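Local coordinates for protein 2,3,4,5-tetrahydropyridine-2,6-dicarboxylate N-succinyltransferase (Campylobacter jejuni, PDB 2RIJ) that probably catalyses succinyl transfer from succinyl-CoA to tetrahydrodipicolinate, the first step of the succinylase route to lysine in the diaminopimelate pathway, at residues A[84-97]-A[109-122]. Residues are numbered along the deposited sequence; the frame is centred on the assembly and turned at random. Where two conformers were deposited one is given.
Sequences TLKLEDIDFALSCF and IDLLKIIKDKFKDD
Lys116 reaches Asp91 because its CG stands anti to the backbone N (chi1 -176°) and the chain runs extended until a bend at chi4 of 45° turns the ammonium onto the carboxylate. NZ donates to Asp91 OD1 at 2.9 Å, on the syn lone pair, making a salt bridge in which the two side chains meet at about a right angle. Phe119 shares that first torsion, which lays its ring against the start of helix 87-96. Leu87 CB stands over one face, 4.2 Å from the ring centroid, a CH-pi contact, while Leu85 O lies in plane at the ring edge, 3.5 Å from Phe119 CE1. In the modelled conformer Ile90 CD1 lies obliquely beside the same ring and near Ile115 CG2.

Evidence for interlocking is twofold: Leu94 is a knob among Ile109, Leu112, Lys113 and Lys116, and Lys116 is one among Leu87, Ile90, Asp91 and Leu94. At the far end Ile109 CG1 sits over the centre of the Phe97 ring, 3.8 Å from its centroid, as a second CH-pi contact, and Leu112 CD1 meets the ring edge near its plane. The axes of the helical segments approach to 9.8 Å, their directions 144° apart, so the helices form a roughly antiparallel hairpin of the N-terminal domain; Ile30 of strand 27-35 lies against Leu112 and Ile115, so the pair backs onto the antiparallel sheet.

At the N-terminal end of helix 87-96, water joins Thr84 OG1 to Asp122 OD1, and another accepts from Leu87 N, 2.9 Å away, and donates to Asp121 OD1. The chemistry is therefore graded: apolar packing fills the middle, with one direct ion pair at its rim, while solvent mediates the polar link between the chain leading into and starting helix 87-96 and the chain after helix 107-117.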
loop_
_atom_site.group_PDB
_atom_site.type_symbol
_atom_site.label_atom_id
_atom_site.label_comp_id
_atom_site.label_asym_id
_atom_site.label_seq_id
_atom_site.Cartn_x
_atom_site.Cartn_y
_atom_site.Cartn_z
ATOM N N THR A 84 -37.289 57.079 3.350
ATOM C CA THR A 84 -36.727 57.978 4.373
ATOM C C THR A 84 -37.837 58.540 5.205
ATOM O O THR A 84 -38.861 58.964 4.667
ATOM C CB THR A 84 -35.968 59.167 3.692
ATOM O OG1 THR A 84 -34.846 58.650 3.003
ATOM C CG2 THR A 84 -35.495 60.231 4.698
ATOM N N LEU A 85 -37.634 58.543 6.519
ATOM C CA LEU A 85 -38.568 59.128 7.466
ATOM C C LEU A 85 -38.316 60.634 7.636
ATOM O O LEU A 85 -37.169 61.089 7.757
ATOM C CB LEU A 85 -38.460 58.445 8.837
ATOM C CG LEU A 85 -39.015 57.029 8.873
ATOM C CD1 LEU A 85 -38.311 56.275 9.994
ATOM C CD2 LEU A 85 -40.586 57.075 9.051
ATOM N N LYS A 86 -39.410 61.383 7.602
ATOM C CA LYS A 86 -39.466 62.787 7.994
ATOM C C LYS A 86 -40.019 62.885 9.417
ATOM O O LYS A 86 -40.706 61.968 9.885
ATOM C CB LYS A 86 -40.366 63.546 7.017
ATOM C CG LYS A 86 -39.829 63.489 5.612
ATOM C CD LYS A 86 -40.626 64.310 4.670
ATOM C CE LYS A 86 -39.864 64.482 3.389
ATOM N NZ LYS A 86 -40.579 65.323 2.415
ATOM N N LEU A 87 -39.785 64.018 10.078
ATOM C CA LEU A 87 -40.321 64.217 11.434
ATOM C C LEU A 87 -41.833 64.036 11.453
ATOM O O LEU A 87 -42.377 63.454 12.379
ATOM C CB LEU A 87 -39.958 65.581 12.010
ATOM C CG LEU A 87 -40.246 65.823 13.499
ATOM C CD1 LEU A 87 -39.633 64.736 14.338
ATOM C CD2 LEU A 87 -39.752 67.258 13.912
ATOM N N GLU A 88 -42.509 64.541 10.432
ATOM C CA GLU A 88 -43.962 64.455 10.355
ATOM C C GLU A 88 -44.470 63.021 10.395
ATOM O O GLU A 88 -45.547 62.746 10.950
ATOM C CB GLU A 88 -44.448 65.184 9.099
ATOM C CG GLU A 88 -44.047 64.585 7.790
ATOM C CD GLU A 88 -44.282 65.542 6.632
ATOM O OE1 GLU A 88 -45.457 65.688 6.191
ATOM O OE2 GLU A 88 -43.285 66.159 6.181
ATOM N N ASP A 89 -43.680 62.102 9.820
ATOM C CA ASP A 89 -44.006 60.680 9.800
ATOM C C ASP A 89 -43.960 60.116 11.213
ATOM O O ASP A 89 -44.841 59.349 11.615
ATOM C CB ASP A 89 -43.039 59.905 8.909
ATOM C CG ASP A 89 -43.009 60.400 7.463
ATOM O OD1 ASP A 89 -44.056 60.844 6.912
ATOM O OD2 ASP A 89 -41.902 60.327 6.879
ATOM N N ILE A 90 -42.945 60.525 11.967
ATOM C CA ILE A 90 -42.765 60.063 13.339
ATOM C C ILE A 90 -43.889 60.616 14.211
ATOM O O ILE A 90 -44.487 59.884 15.007
ATOM C CB ILE A 90 -41.374 60.473 13.880
ATOM C CG1 ILE A 90 -40.284 59.706 13.117
ATOM C CG2 ILE A 90 -41.287 60.186 15.349
ATOM C CD1 ILE A 90 -39.019 60.490 12.854
ATOM N N ASP A 91 -44.195 61.908 14.046
ATOM C CA ASP A 91 -45.269 62.541 14.819
ATOM C C ASP A 91 -46.657 61.952 14.483
ATOM O O ASP A 91 -47.485 61.724 15.379
ATOM C CB ASP A 91 -45.255 64.049 14.599
ATOM C CG ASP A 91 -44.094 64.730 15.309
ATOM O OD1 ASP A 91 -43.642 64.241 16.377
ATOM O OD2 ASP A 91 -43.649 65.772 14.793
ATOM N N PHE A 92 -46.883 61.660 13.207
ATOM C CA PHE A 92 -48.108 61.027 12.792
ATOM C C PHE A 92 -48.229 59.671 13.492
ATOM O O PHE A 92 -49.281 59.358 14.027
ATOM C CB PHE A 92 -48.149 60.809 11.293
ATOM C CG PHE A 92 -49.363 60.046 10.838
ATOM C CD1 PHE A 92 -50.554 60.697 10.626
ATOM C CD2 PHE A 92 -49.320 58.682 10.646
ATOM C CE1 PHE A 92 -51.692 59.980 10.229
ATOM C CE2 PHE A 92 -50.429 57.987 10.265
ATOM C CZ PHE A 92 -51.610 58.626 10.057
ATOM N N ALA A 93 -47.168 58.864 13.442
ATOM C CA ALA A 93 -47.199 57.506 14.017
ATOM C C ALA A 93 -47.457 57.585 15.535
ATOM O O ALA A 93 -48.328 56.910 16.053
ATOM C CB ALA A 93 -45.871 56.735 13.690
ATOM N N LEU A 94 -46.736 58.464 16.230
ATOM C CA LEU A 94 -46.891 58.635 17.677
ATOM C C LEU A 94 -48.271 59.114 18.088
ATOM O O LEU A 94 -48.783 58.761 19.177
ATOM C CB LEU A 94 -45.830 59.570 18.227
ATOM C CG LEU A 94 -44.444 58.919 18.401
ATOM C CD1 LEU A 94 -43.400 59.993 18.651
ATOM C CD2 LEU A 94 -44.472 57.833 19.490
ATOM N N SER A 95 -48.913 59.886 17.226
ATOM C CA SER A 95 -50.277 60.297 17.505
ATOM C C SER A 95 -51.273 59.125 17.352
ATOM O O SER A 95 -52.193 58.992 18.161
ATOM C CB SER A 95 -50.670 61.533 16.683
ATOM O OG SER A 95 -50.947 61.218 15.342
ATOM N N CYS A 96 -51.077 58.266 16.346
ATOM C CA CYS A 96 -51.901 57.048 16.199
ATOM C C CYS A 96 -51.702 56.119 17.387
ATOM O O CYS A 96 -52.621 55.417 17.784
ATOM C CB CYS A 96 -51.522 56.271 14.946
ATOM S SG CYS A 96 -51.828 57.146 13.434
ATOM N N PHE A 97 -50.510 56.148 17.970
ATOM C CA PHE A 97 -50.217 55.321 19.139
ATOM C C PHE A 97 -50.586 55.955 20.482
ATOM O O PHE A 97 -50.249 55.412 21.535
ATOM C CB PHE A 97 -48.730 55.004 19.181
ATOM C CG PHE A 97 -48.276 53.979 18.164
ATOM C CD1 PHE A 97 -48.816 52.689 18.154
ATOM C CD2 PHE A 97 -47.215 54.261 17.300
ATOM C CE1 PHE A 97 -48.343 51.722 17.271
ATOM C CE2 PHE A 97 -46.752 53.287 16.393
ATOM C CZ PHE A 97 -47.320 52.031 16.386
ATOM N N ILE A 109 -43.042 51.395 19.611
ATOM C CA ILE A 109 -43.475 52.731 20.025
ATOM C C ILE A 109 -42.310 53.416 20.729
ATOM O O ILE A 109 -41.992 54.553 20.417
ATOM C CB ILE A 109 -44.712 52.728 20.933
ATOM C CG1 ILE A 109 -45.816 51.835 20.349
ATOM C CG2 ILE A 109 -45.220 54.179 21.088
ATOM C CD1 ILE A 109 -47.246 51.995 21.008
ATOM N N ASP A 110 -41.640 52.715 21.644
ATOM C CA ASP A 110 -40.443 53.274 22.294
ATOM C C ASP A 110 -39.387 53.745 21.289
ATOM O O ASP A 110 -38.694 54.730 21.509
ATOM C CB ASP A 110 -39.784 52.249 23.227
ATOM C CG ASP A 110 -40.688 51.793 24.378
ATOM O OD1 ASP A 110 -41.579 52.556 24.808
ATOM O OD2 ASP A 110 -40.518 50.633 24.834
ATOM N N LEU A 111 -39.208 52.976 20.220
ATOM C CA LEU A 111 -38.217 53.295 19.208
ATOM C C LEU A 111 -38.564 54.640 18.554
ATOM O O LEU A 111 -37.695 55.482 18.367
ATOM C CB LEU A 111 -38.129 52.169 18.143
ATOM C CG LEU A 111 -37.056 52.443 17.055
ATOM C CD1 LEU A 111 -35.650 52.253 17.667
ATOM C CD2 LEU A 111 -37.269 51.548 15.849
ATOM N N LEU A 112 -39.843 54.830 18.203
ATOM C CA LEU A 112 -40.303 56.106 17.619
ATOM C C LEU A 112 -40.065 57.309 18.557
ATOM O O LEU A 112 -39.629 58.365 18.124
ATOM C CB LEU A 112 -41.790 56.018 17.256
ATOM C CG LEU A 112 -42.127 55.146 16.039
ATOM C CD1 LEU A 112 -43.592 54.920 15.983
ATOM C CD2 LEU A 112 -41.646 55.743 14.700
ATOM N N LYS A 113 -40.314 57.130 19.849
ATOM C CA LYS A 113 -40.032 58.203 20.808
ATOM C C LYS A 113 -38.558 58.566 20.720
ATOM O O LYS A 113 -38.191 59.746 20.731
ATOM C CB LYS A 113 -40.366 57.766 22.221
ATOM C CG LYS A 113 -41.823 57.554 22.455
ATOM C CD LYS A 113 -42.046 56.964 23.833
ATOM C CE LYS A 113 -43.503 56.595 24.031
ATOM N NZ LYS A 113 -43.814 56.309 25.458
ATOM N N ILE A 114 -37.707 57.552 20.627
ATOM C CA ILE A 114 -36.250 57.772 20.569
ATOM C C ILE A 114 -35.837 58.464 19.274
ATOM O O ILE A 114 -35.074 59.407 19.296
ATOM C CB ILE A 114 -35.453 56.441 20.757
ATOM C CG1 ILE A 114 -35.489 56.002 22.221
ATOM C CG2 ILE A 114 -33.978 56.619 20.338
ATOM C CD1 ILE A 114 -35.254 54.491 22.480
ATOM N N ILE A 115 -36.377 58.006 18.147
ATOM C CA ILE A 115 -36.050 58.593 16.861
ATOM C C ILE A 115 -36.515 60.061 16.815
ATOM O O ILE A 115 -35.791 60.913 16.327
ATOM C CB ILE A 115 -36.660 57.772 15.712
ATOM C CG1 ILE A 115 -35.936 56.423 15.598
ATOM C CG2 ILE A 115 -36.587 58.520 14.377
ATOM C CD1 ILE A 115 -36.684 55.445 14.690
ATOM N N LYS A 116 -37.701 60.344 17.348
ATOM C CA LYS A 116 -38.204 61.744 17.402
ATOM C C LYS A 116 -37.229 62.603 18.171
ATOM O O LYS A 116 -36.792 63.638 17.693
ATOM C CB LYS A 116 -39.556 61.834 18.085
ATOM C CG LYS A 116 -40.134 63.267 18.072
ATOM C CD LYS A 116 -41.354 63.403 18.934
ATOM C CE LYS A 116 -41.741 64.897 19.133
ATOM N NZ LYS A 116 -41.725 65.788 17.921
ATOM N N ASP A 117 -36.877 62.147 19.360
ATOM C CA ASP A 117 -35.861 62.816 20.161
ATOM C C ASP A 117 -34.490 62.991 19.489
ATOM O O ASP A 117 -33.842 64.020 19.685
ATOM C CB ASP A 117 -35.736 62.086 21.500
ATOM C CG ASP A 117 -34.750 62.757 22.446
ATOM O OD1 ASP A 117 -34.891 63.971 22.668
ATOM O OD2 ASP A 117 -33.841 62.068 22.964
ATOM N N LYS A 118 -34.048 62.044 18.665
ATOM C CA LYS A 118 -32.761 62.158 18.001
ATOM C C LYS A 118 -32.880 62.430 16.505
ATOM O O LYS A 118 -31.946 62.129 15.746
ATOM C CB LYS A 118 -31.949 60.867 18.196
ATOM C CG LYS A 118 -31.916 60.307 19.611
ATOM C CD LYS A 118 -31.131 61.215 20.502
ATOM C CE LYS A 118 -30.788 60.573 21.825
ATOM N NZ LYS A 118 -30.003 61.576 22.600
ATOM N N PHE A 119 -34.010 62.994 16.075
ATOM C CA PHE A 119 -34.316 63.089 14.655
ATOM C C PHE A 119 -33.279 63.899 13.934
ATOM O O PHE A 119 -32.823 64.919 14.445
ATOM C CB PHE A 119 -35.696 63.692 14.379
ATOM C CG PHE A 119 -36.045 63.666 12.933
ATOM C CD1 PHE A 119 -36.482 62.488 12.348
ATOM C CD2 PHE A 119 -35.852 64.780 12.136
ATOM C CE1 PHE A 119 -36.739 62.424 10.997
ATOM C CE2 PHE A 119 -36.101 64.737 10.785
ATOM C CZ PHE A 119 -36.550 63.566 10.211
ATOM N N LYS A 120 -32.912 63.438 12.753
ATOM C CA LYS A 120 -32.163 64.225 11.801
ATOM C C LYS A 120 -32.705 63.865 10.467
ATOM O O LYS A 120 -33.181 62.746 10.252
ATOM C CB LYS A 120 -30.674 63.892 11.802
ATOM C CG LYS A 120 -29.986 64.020 13.124
ATOM C CD LYS A 120 -28.519 63.615 12.996
ATOM C CE LYS A 120 -27.712 64.037 14.237
ATOM N NZ LYS A 120 -26.264 63.656 14.101
ATOM N N ASP A 121 -32.615 64.802 9.539
ATOM C CA ASP A 121 -33.096 64.549 8.190
ATOM C C ASP A 121 -32.229 63.532 7.495
ATOM O O ASP A 121 -31.023 63.529 7.686
ATOM C CB ASP A 121 -33.116 65.839 7.362
ATOM C CG ASP A 121 -34.266 66.786 7.768
ATOM O OD1 ASP A 121 -35.467 66.327 7.836
ATOM O OD2 ASP A 121 -33.935 67.975 7.984
ATOM N N ASP A 122 -32.866 62.685 6.684
ATOM C CA ASP A 122 -32.227 61.642 5.884
ATOM C C ASP A 122 -31.399 60.600 6.660
ATOM O O ASP A 122 -30.574 59.912 6.082
ATOM C CB ASP A 122 -31.365 62.281 4.795
ATOM C CG ASP A 122 -32.167 63.174 3.884
ATOM O OD1 ASP A 122 -33.148 62.686 3.278
ATOM O OD2 ASP A 122 -31.828 64.369 3.807
HETATM O O HOH W 1 -33.274 60.452 1.477
HETATM O O HOH W 2 -35.756 63.124 6.524
HETATM O O HOH W 3 -34.615 60.751 8.780
HETATM O O HOH W 4 -38.478 66.153 8.687
#